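Long-range contacts in Baccell_00856 (Bacteroides cellulosilyticus DSM 14838, PDB 5MVH), which probably hydrolyses rhamnosyl linkages in glycans, acting as a beta-propeller glycoside hydrolase: residues G340-Y345 and L358-A363; D373-P378 and Y421-V426. One frame throughout, in Å; residues are numbered along the deposited sequence.

Contact 1. Residues G340-Y345 and L358-A363; sequences GGEIFY and LAHAAA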
loop_
_atom_site.group_PDB
_atom_site.type_symbol
_atom_site.label_atom_id
_atom_site.label_comp_id
_atom_site.label_asym_id
_atom_site.label_seq_id
_atom_site.Cartn_x
_atom_site.Cartn_y
_atom_site.Cartn_z
ATOM N N GLY A 340 -6.664 11.225 14.978
ATOM C CA GLY A 340 -6.310 12.466 15.664
ATOM C C GLY A 340 -4.960 12.462 16.379
ATOM O O GLY A 340 -4.874 12.860 17.533
ATOM N N GLY A 341 -3.905 12.001 15.727
ATOM C CA GLY A 341 -2.581 11.899 16.420
ATOM C C GLY A 341 -2.296 10.621 17.206
ATOM O O GLY A 341 -1.145 10.384 17.586
ATOM N N GLU A 342 -3.319 9.802 17.457
ATOM C CA GLU A 342 -3.109 8.410 17.859
ATOM C C GLU A 342 -2.654 7.642 16.607
ATOM O O GLU A 342 -3.240 7.795 15.520
ATOM C CB GLU A 342 -4.382 7.798 18.456
ATOM C CG GLU A 342 -4.184 6.399 19.028
ATOM C CD GLU A 342 -5.481 5.749 19.488
ATOM O OE1 GLU A 342 -6.567 6.331 19.294
ATOM O OE2 GLU A 342 -5.434 4.648 20.043
ATOM N N ILE A 343 -1.567 6.879 16.754
ATOM C CA ILE A 343 -0.929 6.156 15.650
ATOM C C ILE A 343 -0.866 4.651 15.927
ATOM O O ILE A 343 -0.328 4.233 16.957
ATOM C CB ILE A 343 0.553 6.577 15.425
ATOM C CG1 ILE A 343 0.717 8.087 15.402
ATOM C CG2 ILE A 343 1.080 6.003 14.110
ATOM C CD1 ILE A 343 -0.073 8.764 14.300
ATOM N N PHE A 344 -1.362 3.863 14.977
ATOM C CA PHE A 344 -1.101 2.418 14.923
ATOM C C PHE A 344 -0.109 2.175 13.796
ATOM O O PHE A 344 -0.379 2.534 12.641
ATOM C CB PHE A 344 -2.391 1.647 14.634
ATOM C CG PHE A 344 -3.441 1.763 15.711
ATOM C CD1 PHE A 344 -4.203 2.919 15.841
ATOM C CD2 PHE A 344 -3.707 0.692 16.566
ATOM C CE1 PHE A 344 -5.190 3.021 16.820
ATOM C CE2 PHE A 344 -4.708 0.784 17.539
ATOM C CZ PHE A 344 -5.441 1.958 17.669
ATOM N N TYR A 345 1.034 1.581 14.135
ATOM C CA TYR A 345 2.150 1.416 13.218
ATOM C C TYR A 345 2.439 -0.067 13.199
ATOM O O TYR A 345 2.932 -0.648 14.203
ATOM C CB TYR A 345 3.326 2.264 13.723
ATOM C CG TYR A 345 4.500 2.434 12.789
ATOM C CD1 TYR A 345 5.366 1.365 12.514
ATOM C CD2 TYR A 345 4.799 3.675 12.224
ATOM C CE1 TYR A 345 6.467 1.532 11.676
ATOM C CE2 TYR A 345 5.886 3.835 11.389
ATOM C CZ TYR A 345 6.732 2.772 11.135
ATOM O OH TYR A 345 7.791 2.917 10.301
ATOM N N LEU A 358 2.788 -4.466 16.638
ATOM C CA LEU A 358 2.177 -3.158 16.722
ATOM C C LEU A 358 3.072 -2.226 17.523
ATOM O O LEU A 358 3.419 -2.518 18.679
ATOM C CB LEU A 358 0.809 -3.227 17.392
ATOM C CG LEU A 358 0.151 -1.901 17.783
ATOM C CD1 LEU A 358 -0.095 -1.036 16.568
ATOM C CD2 LEU A 358 -1.134 -2.145 18.577
ATOM N N ALA A 359 3.428 -1.107 16.894
ATOM C CA ALA A 359 4.004 0.033 17.585
ATOM C C ALA A 359 2.881 1.060 17.689
ATOM O O ALA A 359 2.320 1.469 16.674
ATOM C CB ALA A 359 5.192 0.585 16.802
ATOM N N HIS A 360 2.510 1.444 18.911
ATOM C CA HIS A 360 1.361 2.325 19.121
ATOM C C HIS A 360 1.794 3.585 19.837
ATOM O O HIS A 360 2.557 3.491 20.788
ATOM C CB HIS A 360 0.271 1.616 19.926
ATOM C CG HIS A 360 -0.910 2.476 20.240
ATOM N ND1 HIS A 360 -1.038 3.150 21.433
ATOM C CD2 HIS A 360 -2.028 2.767 19.523
ATOM C CE1 HIS A 360 -2.176 3.827 21.441
ATOM N NE2 HIS A 360 -2.801 3.608 20.295
ATOM N N ALA A 361 1.315 4.753 19.374
ATOM C CA ALA A 361 1.541 6.010 20.057
ATOM C C ALA A 361 0.197 6.626 20.370
ATOM O O ALA A 361 -0.634 6.782 19.481
ATOM C CB ALA A 361 2.361 6.949 19.192
ATOM N N ALA A 362 -0.025 6.968 21.637
ATOM C CA ALA A 362 -1.212 7.714 22.036
ATOM C C ALA A 362 -1.265 9.087 21.394
ATOM O O ALA A 362 -2.346 9.591 21.062
ATOM C CB ALA A 362 -1.246 7.865 23.560
ATOM N N ALA A 363 -0.094 9.701 21.245
ATOM C CA ALA A 363 0.033 11.024 20.631
ATOM C C ALA A 363 1.326 11.015 19.866
ATOM O O ALA A 363 2.378 10.836 20.454
ATOM C CB ALA A 363 0.060 12.113 21.699
#
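Strands 342-345 and 358-361 run antiparallel with axes 4.8 Å apart, Ile343-Ala361 and Tyr345-Ala359 being hydrogen-bonded pairs on either side of the non-hydrogen-bonded pair Phe344-His360. Ile343 N lies 2.9 Å from Ala361 O, Ala361 N bonds back to Ile343 O, and Tyr345 and Ala359 exchange a second such couple. On the face bearing Phe344 and His360, the two aromatic side chains lie side by side. The imidazole turns an edge to the phenyl face, setting its CD2 3.8 Å above the centre of the Phe344 ring in a T-shaped stack with planes at 70°. His360 reaches Glu342 because its chi1 of 177° sets CG trans to the backbone N and swings NE2 to the extended Glu342. NE2 donates to Glu342 OE2 over 2.8 Å, nearly straight at 164°; the oxygen lies in the imidazole plane and accepts through its anti lone pair, the carboxylate standing almost perpendicular to the ring. Leu358 CD1 packs 4.0 Å from Phe344 CD2. On the other face, Ala361 CB meets Ile343 CB at 4.2 Å, while the Tyr345 hydroxyl is hydrogen-bonded outside the pair, to Arg298 O. A leucine in place of His360 would probably leave Glu342 OE2 without this donor and Phe344 without its edge-on partner. Glu342 in its plane and Phe344 against its edge together fix the imidazole's rotation within the middle strands of a four-stranded propeller blade.

Contact 2. Residues D373-P378 and Y421-V426; sequences DLTNFP and YVLEVV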
loop_
_atom_site.group_PDB
_atom_site.type_symbol
_atom_site.label_atom_id
_atom_site.label_comp_id
_atom_site.label_asym_id
_atom_site.label_seq_id
_atom_site.Cartn_x
_atom_site.Cartn_y
_atom_site.Cartn_z
ATOM N N ASP A 373 3.093 -7.580 20.417
ATOM C CA ASP A 373 2.952 -8.608 19.381
ATOM C C ASP A 373 1.500 -8.986 19.243
ATOM O O ASP A 373 0.802 -9.171 20.247
ATOM C CB ASP A 373 3.815 -9.834 19.694
ATOM C CG ASP A 373 5.301 -9.541 19.575
ATOM O OD1 ASP A 373 5.659 -8.602 18.822
ATOM O OD2 ASP A 373 6.129 -10.219 20.246
ATOM N N LEU A 374 1.036 -9.064 17.999
ATOM C CA LEU A 374 -0.384 -9.386 17.713
ATOM C C LEU A 374 -0.657 -10.829 17.322
ATOM O O LEU A 374 -1.817 -11.259 17.304
ATOM C CB LEU A 374 -0.886 -8.432 16.641
ATOM C CG LEU A 374 -0.663 -6.944 16.920
ATOM C CD1 LEU A 374 -1.295 -6.109 15.824
ATOM C CD2 LEU A 374 -1.236 -6.555 18.275
ATOM N N THR A 375 0.398 -11.567 16.991
ATOM C CA THR A 375 0.363 -13.005 16.783
ATOM C C THR A 375 1.400 -13.654 17.705
ATOM O O THR A 375 2.430 -13.048 18.014
ATOM C CB THR A 375 0.673 -13.411 15.317
ATOM O OG1 THR A 375 1.981 -12.959 14.926
ATOM C CG2 THR A 375 -0.340 -12.823 14.379
ATOM N N ASN A 376 1.135 -14.895 18.109
ATOM C CA ASN A 376 2.068 -15.672 18.940
ATOM C C ASN A 376 2.946 -16.580 18.095
ATOM O O ASN A 376 3.734 -17.360 18.639
ATOM C CB ASN A 376 1.331 -16.469 20.049
ATOM C CG ASN A 376 0.419 -17.584 19.522
ATOM O OD1 ASN A 376 0.461 -17.984 18.349
ATOM N ND2 ASN A 376 -0.392 -18.124 20.421
ATOM N N PHE A 377 2.786 -16.486 16.769
ATOM C CA PHE A 377 3.474 -17.330 15.820
ATOM C C PHE A 377 4.153 -16.419 14.778
ATOM O O PHE A 377 3.679 -15.298 14.559
ATOM C CB PHE A 377 2.490 -18.335 15.166
ATOM C CG PHE A 377 1.316 -17.692 14.437
ATOM C CD1 PHE A 377 1.439 -17.255 13.111
ATOM C CD2 PHE A 377 0.090 -17.533 15.067
ATOM C CE1 PHE A 377 0.365 -16.660 12.436
ATOM C CE2 PHE A 377 -0.992 -16.943 14.408
ATOM C CZ PHE A 377 -0.858 -16.507 13.081
ATOM N N PRO A 378 5.251 -16.891 14.154
ATOM C CA PRO A 378 5.928 -16.163 13.086
ATOM C C PRO A 378 5.165 -16.139 11.747
ATOM O O PRO A 378 4.471 -17.111 11.377
ATOM C CB PRO A 378 7.241 -16.938 12.936
ATOM C CG PRO A 378 6.847 -18.340 13.240
ATOM C CD PRO A 378 5.930 -18.177 14.420
ATOM N N TYR A 421 -5.827 -15.077 7.190
ATOM C CA TYR A 421 -6.704 -14.598 8.250
ATOM C C TYR A 421 -6.937 -13.115 8.123
ATOM O O TYR A 421 -6.102 -12.415 7.569
ATOM C CB TYR A 421 -6.093 -14.793 9.639
ATOM C CG TYR A 421 -5.677 -16.198 10.032
ATOM C CD1 TYR A 421 -6.595 -17.086 10.599
ATOM C CD2 TYR A 421 -4.352 -16.606 9.906
ATOM C CE1 TYR A 421 -6.210 -18.368 10.979
ATOM C CE2 TYR A 421 -3.949 -17.875 10.287
ATOM C CZ TYR A 421 -4.865 -18.748 10.839
ATOM O OH TYR A 421 -4.416 -20.009 11.208
ATOM N N VAL A 422 -8.058 -12.639 8.664
ATOM C CA VAL A 422 -8.235 -11.213 8.943
ATOM C C VAL A 422 -8.115 -11.010 10.450
ATOM O O VAL A 422 -8.794 -11.669 11.231
ATOM C CB VAL A 422 -9.563 -10.654 8.418
ATOM C CG1 VAL A 422 -9.734 -9.182 8.816
ATOM C CG2 VAL A 422 -9.603 -10.804 6.907
ATOM N N LEU A 423 -7.230 -10.100 10.845
ATOM C CA LEU A 423 -6.958 -9.816 12.244
ATOM C C LEU A 423 -7.390 -8.405 12.605
ATOM O O LEU A 423 -6.885 -7.431 12.010
ATOM C CB LEU A 423 -5.466 -10.003 12.509
ATOM C CG LEU A 423 -4.960 -9.710 13.919
ATOM C CD1 LEU A 423 -5.763 -10.479 14.949
ATOM C CD2 LEU A 423 -3.491 -10.067 14.003
ATOM N N GLU A 424 -8.321 -8.271 13.559
ATOM C CA GLU A 424 -8.716 -6.942 14.047
ATOM C C GLU A 424 -7.712 -6.516 15.109
ATOM O O GLU A 424 -7.332 -7.318 15.981
ATOM C CB GLU A 424 -10.192 -6.846 14.569
ATOM C CG GLU A 424 -10.537 -5.446 15.183
ATOM C CD GLU A 424 -11.957 -4.910 14.961
ATOM O OE1 GLU A 424 -12.842 -5.649 14.479
ATOM O OE2 GLU A 424 -12.214 -3.704 15.269
ATOM N N VAL A 425 -7.301 -5.249 15.018
ATOM C CA VAL A 425 -6.321 -4.641 15.907
ATOM C C VAL A 425 -6.967 -3.489 16.667
ATOM O O VAL A 425 -7.654 -2.673 16.069
ATOM C CB VAL A 425 -5.127 -4.090 15.112
ATOM C CG1 VAL A 425 -4.075 -3.464 16.049
ATOM C CG2 VAL A 425 -4.539 -5.199 14.234
ATOM N N VAL A 426 -6.733 -3.440 17.979
ATOM C CA VAL A 426 -7.237 -2.350 18.852
ATOM C C VAL A 426 -6.085 -1.753 19.651
ATOM O O VAL A 426 -4.975 -2.293 19.645
ATOM C CB VAL A 426 -8.386 -2.809 19.787
ATOM C CG1 VAL A 426 -9.577 -3.277 18.962
ATOM C CG2 VAL A 426 -7.931 -3.908 20.762
#
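Leu374 and Val425 meet branch to branch, in a contact between the loop leaving strand 369-373 and the strand 418-425 of the next sheet. Leu374 CD1 is the main bump: it nests against the fork of Val425, 3.7 Å from CG2 and 3.8 Å from CG1, the two side chains crossing at about a right angle. Leu374 CG lies anti to the carbonyl carbon (chi1 -52°), a turn that carries CD1 to that fork. Leu423 supplies the answering bump. Its CD2 enters the shallow hollow made by Leu374 and Thr375, touching Leu374 CB at 4.1 Å and Thr375 CG2 at 4.2 Å, and lies 3.9 Å from Leu374 O. Farther along, Phe377 CZ comes to 4.4 Å from Tyr421 CE2, a looser, oblique approach of the two rings. The loop is shaped from within: Thr375 CB sits over the centre of one Phe377 ring face, and Thr375 OG1 donates to Phe377 O across 2.9 Å while also bonding Val356 N. Leu23 of strand 23-29 touches Phe377, Tyr421 and Leu423, so the N-terminal strand, paired with the C-terminal strand 418-425 as in the closure of many beta-propellers, packs at the same seam. Side-chain pairings across the segments are carbon on carbon, so the fit rests on complementary shape and buried apolar surface, while Thr375 OG1 does not find its partners across the seam.

Contacts 1 and 2 follow in series along the chain, their centres about 17 Å apart, yet they meet directly. Leu358 is shared between them: its CB lies 3.9 Å from Leu374 CD1, and its CD2 reaches Val425 CG1 at 4.1 Å. Beside it, Phe344 CE2 comes within 3.6 Å of Val426 C, at the end of the segment 421-426. The first contact is internal to one blade, whereas the second joins the loop leaving that blade to the neighbouring sheet, where the chain's two ends pair. Both are packing contacts, with no ligand or assigned catalytic residue in either.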